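Local coordinates for Lmo2470 protein (Listeria monocytogenes EGD-e, PDB 5HL3), which is an internalin that interacts with the host protein afadin and facilitates crossing of the basement membrane by the bacterium, at residues Leu197-Asn202 with Thr217-Arg222. Numbering follows the deposited sequence. Where two conformers were deposited one is given.
Sequences LDLNAN and TDLNLR
Leu-197 and Asp-198 of strand 196-198 pair with Leu-219 and Asn-220 of strand 218-220, adjacent parallel strands in the long sheet of the internalin, and the pairing runs on into the loops that follow, four backbone hydrogen bonds in all. Leu-197 N donates to Asp-218 O (3.0 Å) and Leu-197 O accepts from Asn-220 N; then come Leu-199 N to Asn-220 O and Ala-201 N to Arg-222 O (2.9 Å). On the buried face Leu-197 and Leu-219 run abreast in the same direction, Leu-219 CD1 reaching Leu-197 CD2 at 3.8 Å; just past the strands Leu-221 CD2 meets Leu-199 CD1 at 3.9 Å, these leucines also being buried. These are consecutive turns of a leucine-rich-repeat solenoid, each carrying the LxLxxN pattern; Asn-202 and Asn-224 both donate through ND2 to Leu-199 O. On the other face Asp-198 and Asn-220 extend alongside each other, carboxylate and amide planes 11° apart, and water 1 accepts from Asn-220 ND2 and donates weakly to Asp-198 OD2. Each makes an Asx turn. Asp-198 has CG anti to its backbone N (chi1 -164°), and its OD1 is gripped by both Asn-200 N and Asn-200 ND2 (2.8 Å), from one face of the carboxylate; Asn-220 OD1 takes Arg-222 N at 3.0 Å.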
loop_
_atom_site.group_PDB
_atom_site.type_symbol
_atom_site.label_atom_id
_atom_site.label_comp_id
_atom_site.label_asym_id
_atom_site.label_seq_id
_atom_site.Cartn_x
_atom_site.Cartn_y
_atom_site.Cartn_z
ATOM N N LEU A 197 6.689 5.741 -0.740
ATOM C CA LEU A 197 6.384 4.404 -1.256
ATOM C C LEU A 197 5.679 3.625 -0.152
ATOM O O LEU A 197 6.302 3.258 0.866
ATOM C CB LEU A 197 7.649 3.704 -1.712
ATOM C CG LEU A 197 7.529 2.295 -2.312
ATOM C CD1 LEU A 197 6.485 2.273 -3.419
ATOM C CD2 LEU A 197 8.863 1.804 -2.807
ATOM N N ASP A 198 4.371 3.433 -0.314
ATOM C CA ASP A 198 3.549 2.718 0.694
ATOM C C ASP A 198 3.274 1.306 0.214
ATOM O O ASP A 198 2.554 1.100 -0.759
ATOM C CB ASP A 198 2.243 3.472 0.986
ATOM C CG ASP A 198 1.564 2.992 2.260
ATOM O OD1 ASP A 198 1.940 1.911 2.761
ATOM O OD2 ASP A 198 0.635 3.682 2.768
ATOM N N LEU A 199 3.841 0.344 0.922
ATOM C CA LEU A 199 3.710 -1.104 0.599
ATOM C C LEU A 199 3.142 -1.869 1.780
ATOM O O LEU A 199 3.264 -3.090 1.830
ATOM C CB LEU A 199 5.051 -1.650 0.176
ATOM C CG LEU A 199 5.654 -1.016 -1.072
ATOM C CD1 LEU A 199 7.064 -1.481 -1.307
ATOM C CD2 LEU A 199 4.799 -1.316 -2.270
ATOM N N ASN A 200 2.500 -1.181 2.717
ATOM C CA ASN A 200 1.967 -1.878 3.881
ATOM C C ASN A 200 0.923 -2.908 3.485
ATOM O O ASN A 200 0.214 -2.728 2.505
ATOM C CB ASN A 200 1.488 -0.906 4.957
ATOM C CG ASN A 200 0.063 -0.413 4.779
ATOM O OD1 ASN A 200 -0.899 -1.102 5.171
ATOM N ND2 ASN A 200 -0.068 0.815 4.347
ATOM N N ALA A 201 0.825 -3.991 4.243
ATOM C CA ALA A 201 -0.210 -5.035 4.000
ATOM C C ALA A 201 -0.083 -5.682 2.619
ATOM O O ALA A 201 -1.038 -5.823 1.863
ATOM C CB ALA A 201 -1.623 -4.516 4.276
ATOM N N ASN A 202 1.132 -6.076 2.284
ATOM C CA ASN A 202 1.412 -6.918 1.117
ATOM C C ASN A 202 1.983 -8.249 1.612
ATOM O O ASN A 202 1.765 -8.616 2.771
ATOM C CB ASN A 202 2.293 -6.177 0.100
ATOM C CG ASN A 202 1.480 -5.263 -0.789
ATOM O OD1 ASN A 202 0.837 -5.707 -1.735
ATOM N ND2 ASN A 202 1.475 -3.984 -0.477
ATOM N N THR A 217 11.891 9.310 1.097
ATOM C CA THR A 217 11.907 9.683 2.520
ATOM C C THR A 217 11.087 8.731 3.376
ATOM O O THR A 217 11.410 8.530 4.534
ATOM C CB THR A 217 11.397 11.135 2.761
ATOM O OG1 THR A 217 10.031 11.269 2.367
ATOM C CG2 THR A 217 12.294 12.139 2.034
ATOM N N ASP A 218 10.016 8.178 2.820
ATOM C CA ASP A 218 9.081 7.351 3.597
ATOM C C ASP A 218 8.817 6.037 2.887
ATOM O O ASP A 218 8.302 6.037 1.765
ATOM C CB ASP A 218 7.760 8.103 3.797
ATOM C CG ASP A 218 7.914 9.333 4.632
ATOM O OD1 ASP A 218 8.559 10.302 4.211
ATOM O OD2 ASP A 218 7.374 9.364 5.746
ATOM N N LEU A 219 9.167 4.937 3.540
ATOM C CA LEU A 219 9.001 3.589 2.997
ATOM C C LEU A 219 8.215 2.812 4.041
ATOM O O LEU A 219 8.737 2.529 5.122
ATOM C CB LEU A 219 10.360 2.954 2.694
ATOM C CG LEU A 219 10.372 1.523 2.170
ATOM C CD1 LEU A 219 9.477 1.371 0.957
ATOM C CD2 LEU A 219 11.769 1.100 1.829
ATOM N N ASN A 220 6.998 2.409 3.704
ATOM C CA ASN A 220 6.135 1.713 4.667
ATOM C C ASN A 220 6.025 0.247 4.279
ATOM O O ASN A 220 5.448 -0.075 3.257
ATOM C CB ASN A 220 4.746 2.377 4.716
ATOM C CG ASN A 220 3.897 1.829 5.830
ATOM O OD1 ASN A 220 4.210 0.786 6.403
ATOM N ND2 ASN A 220 2.816 2.495 6.130
ATOM N N LEU A 221 6.615 -0.629 5.103
ATOM C CA LEU A 221 6.574 -2.078 4.902
ATOM C C LEU A 221 5.820 -2.792 6.003
ATOM O O LEU A 221 5.985 -3.997 6.196
ATOM C CB LEU A 221 7.999 -2.654 4.766
ATOM C CG LEU A 221 8.916 -2.047 3.703
ATOM C CD1 LEU A 221 10.286 -2.667 3.706
ATOM C CD2 LEU A 221 8.343 -2.074 2.327
ATOM N N ARG A 222 4.983 -2.065 6.740
ATOM C CA ARG A 222 4.239 -2.662 7.849
ATOM C C ARG A 222 3.378 -3.820 7.353
ATOM O O ARG A 222 2.832 -3.776 6.256
ATOM C CB ARG A 222 3.354 -1.592 8.495
ATOM C CG ARG A 222 2.516 -2.021 9.679
ATOM C CD ARG A 222 1.902 -0.781 10.336
ATOM N NE ARG A 222 1.371 -1.037 11.684
ATOM C CZ ARG A 222 0.102 -1.332 11.932
ATOM N NH1 ARG A 222 -0.740 -1.431 10.917
ATOM N NH2 ARG A 222 -0.327 -1.537 13.177
HETATM O O HOH W 1 2.381 5.127 4.743
#